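PDB 4UOP: lipoteichoic acid primase from Listeria monocytogenes, which belongs to the sulfatase-like family of metal-dependent enzymes and is represented here by its extracellular catalytic domain. Local coordinates for residues S67-L72 with D284-K289. Residues are numbered along the deposited sequence; the frame is centred on the assembly and turned at random.
Sequences SFQRNL and DHHIIK. With MG (magnesium ion), chain J.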
loop_
_atom_site.group_PDB
_atom_site.type_symbol
_atom_site.label_atom_id
_atom_site.label_comp_id
_atom_site.label_asym_id
_atom_site.label_seq_id
_atom_site.Cartn_x
_atom_site.Cartn_y
_atom_site.Cartn_z
ATOM N N SER B 67 -13.911 11.246 6.282
ATOM C CA SER B 67 -13.202 11.158 7.569
ATOM C C SER B 67 -14.085 11.161 8.832
ATOM O O SER B 67 -13.567 11.349 9.936
ATOM C CB SER B 67 -12.127 12.266 7.662
ATOM O OG SER B 67 -11.076 12.012 6.737
ATOM N N PHE B 68 -15.386 10.889 8.683
ATOM C CA PHE B 68 -16.275 10.659 9.829
ATOM C C PHE B 68 -16.001 9.261 10.431
ATOM O O PHE B 68 -15.962 8.269 9.693
ATOM C CB PHE B 68 -17.748 10.728 9.415
ATOM C CG PHE B 68 -18.335 12.124 9.337
ATOM C CD1 PHE B 68 -17.749 13.109 8.561
ATOM C CD2 PHE B 68 -19.530 12.425 9.988
ATOM C CE1 PHE B 68 -18.318 14.375 8.469
ATOM C CE2 PHE B 68 -20.106 13.687 9.897
ATOM C CZ PHE B 68 -19.508 14.655 9.115
ATOM N N GLN B 69 -15.831 9.186 11.751
ATOM C CA GLN B 69 -15.673 7.903 12.449
ATOM C C GLN B 69 -16.621 7.854 13.632
ATOM O O GLN B 69 -16.846 8.858 14.313
ATOM C CB GLN B 69 -14.227 7.658 12.890
ATOM C CG GLN B 69 -13.645 8.713 13.820
ATOM C CD GLN B 69 -12.137 8.611 13.890
ATOM O OE1 GLN B 69 -11.447 9.036 12.969
ATOM N NE2 GLN B 69 -11.615 8.031 14.979
ATOM N N ARG B 70 -17.165 6.674 13.885
ATOM C CA ARG B 70 -18.243 6.530 14.854
ATOM C C ARG B 70 -17.877 6.987 16.260
ATOM O O ARG B 70 -18.728 7.558 16.946
ATOM C CB ARG B 70 -18.771 5.093 14.886
ATOM C CG ARG B 70 -20.064 4.925 15.671
ATOM C CD ARG B 70 -21.121 5.915 15.229
ATOM N NE ARG B 70 -22.461 5.628 15.736
ATOM C CZ ARG B 70 -23.450 6.524 15.826
ATOM N NH1 ARG B 70 -23.249 7.809 15.506
ATOM N NH2 ARG B 70 -24.650 6.140 16.260
ATOM N N ASN B 71 -16.641 6.744 16.697
ATOM C CA ASN B 71 -16.242 7.139 18.062
ATOM C C ASN B 71 -15.971 8.640 18.219
ATOM O O ASN B 71 -15.680 9.121 19.328
ATOM C CB ASN B 71 -15.092 6.280 18.598
ATOM C CG ASN B 71 -13.789 6.445 17.844
ATOM O OD1 ASN B 71 -13.585 7.379 17.074
ATOM N ND2 ASN B 71 -12.872 5.528 18.094
ATOM N N LEU B 72 -16.088 9.388 17.129
ATOM C CA LEU B 72 -16.097 10.856 17.206
ATOM C C LEU B 72 -17.363 11.449 16.590
ATOM O O LEU B 72 -17.326 12.485 15.944
ATOM C CB LEU B 72 -14.835 11.419 16.546
ATOM C CG LEU B 72 -13.517 10.993 17.205
ATOM C CD1 LEU B 72 -12.336 11.433 16.359
ATOM C CD2 LEU B 72 -13.386 11.563 18.614
ATOM N N ASP B 284 -16.361 7.549 5.067
ATOM C CA ASP B 284 -15.483 6.734 4.226
ATOM C C ASP B 284 -14.484 5.892 5.014
ATOM O O ASP B 284 -14.285 4.725 4.702
ATOM C CB ASP B 284 -14.817 7.506 3.075
ATOM C CG ASP B 284 -13.933 8.655 3.518
ATOM O OD1 ASP B 284 -13.963 9.060 4.702
ATOM O OD2 ASP B 284 -13.180 9.143 2.631
ATOM N N HIS B 285 -13.887 6.487 6.044
ATOM C CA HIS B 285 -12.892 5.826 6.873
ATOM C C HIS B 285 -12.531 6.767 8.006
ATOM O O HIS B 285 -12.850 7.969 7.953
ATOM C CB HIS B 285 -11.643 5.527 6.046
ATOM C CG HIS B 285 -11.114 6.728 5.342
ATOM N ND1 HIS B 285 -10.376 7.694 5.990
ATOM C CD2 HIS B 285 -11.275 7.166 4.074
ATOM C CE1 HIS B 285 -10.082 8.662 5.146
ATOM N NE2 HIS B 285 -10.626 8.372 3.978
ATOM N N HIS B 286 -11.875 6.208 9.022
ATOM C CA HIS B 286 -11.444 6.988 10.165
ATOM C C HIS B 286 -10.234 7.807 9.784
ATOM O O HIS B 286 -9.569 7.537 8.786
ATOM C CB HIS B 286 -11.114 6.095 11.346
ATOM C CG HIS B 286 -9.732 5.540 11.313
ATOM N ND1 HIS B 286 -9.345 4.561 10.425
ATOM C CD2 HIS B 286 -8.639 5.830 12.056
ATOM C CE1 HIS B 286 -8.074 4.264 10.626
ATOM N NE2 HIS B 286 -7.620 5.027 11.609
ATOM N N ILE B 287 -9.966 8.822 10.586
ATOM C CA ILE B 287 -8.779 9.624 10.373
ATOM C C ILE B 287 -7.993 9.880 11.665
ATOM O O ILE B 287 -6.793 10.121 11.603
ATOM C CB ILE B 287 -9.135 10.949 9.642
ATOM C CG1 ILE B 287 -7.892 11.600 9.028
ATOM C CG2 ILE B 287 -9.857 11.912 10.569
ATOM C CD1 ILE B 287 -7.101 10.689 8.109
ATOM N N ILE B 288 -8.656 9.816 12.816
ATOM C CA ILE B 288 -8.010 10.078 14.105
ATOM C C ILE B 288 -7.697 8.745 14.783
ATOM O O ILE B 288 -8.597 7.935 15.045
ATOM C CB ILE B 288 -8.924 10.920 15.014
ATOM C CG1 ILE B 288 -9.386 12.216 14.311
ATOM C CG2 ILE B 288 -8.241 11.185 16.352
ATOM C CD1 ILE B 288 -8.288 13.215 13.956
ATOM N N LYS B 289 -6.418 8.498 15.037
ATOM C CA LYS B 289 -6.017 7.338 15.825
ATOM C C LYS B 289 -6.197 7.710 17.290
ATOM O O LYS B 289 -5.369 8.444 17.858
ATOM C CB LYS B 289 -4.577 6.947 15.524
ATOM C CG LYS B 289 -4.358 6.542 14.084
ATOM C CD LYS B 289 -3.368 5.396 13.976
ATOM C CE LYS B 289 -3.254 4.894 12.545
ATOM N NZ LYS B 289 -2.511 5.844 11.675
HETATM MG MG MG J . -11.307 10.029 2.672
HETATM O O HOH W 1 -9.195 10.695 2.579
#
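Two loops that follow the adjacent parallel strands 59-65 and 277-283 come closest at Gln69 and His286, CA to CA 4.9 Å, and no main-chain hydrogen bond joins 67-72 to 284-289. The carboxamide of Gln69 does that work instead. Its CG is flanked by the backbone N and C (chi1 59°) and the chain then runs straight out, so that the amide reaches across CB of His286 to the main chain past it. OE1 of Gln69 accepts two amides: N of Ile287 at 2.8 Å, tilted from the carbonyl plane, and N of Ile288 at 2.9 Å, in that plane on a lone pair. NE2 of Gln69 gives one hydrogen to O of Ile288 (3.0 Å) and the other to OD1 of Asn71 (2.9 Å), both acceptors lying in the amide plane. Beside it, CD1 of Leu72 packs on CG1 of Ile288 at 3.7 Å, the side chains meeting nearly perpendicular. At the strand ends, N of Ser67 donates almost straight (170°) to the syn side of Asp284 OD1 at 2.7 Å, while OD2 binds magnesium. NE2 of His285 is a second ligand, its ring fixed by ND1 donating to O of His286; Glu66, Thr108 and a water also bind the metal. Four bonds thus fix the rotation of the buried Gln69 amide and which end is oxygen. Ser67 N, a second-shell donor, engages the carboxylate oxygen that does not bind magnesium and so probably helps to orient Asp284.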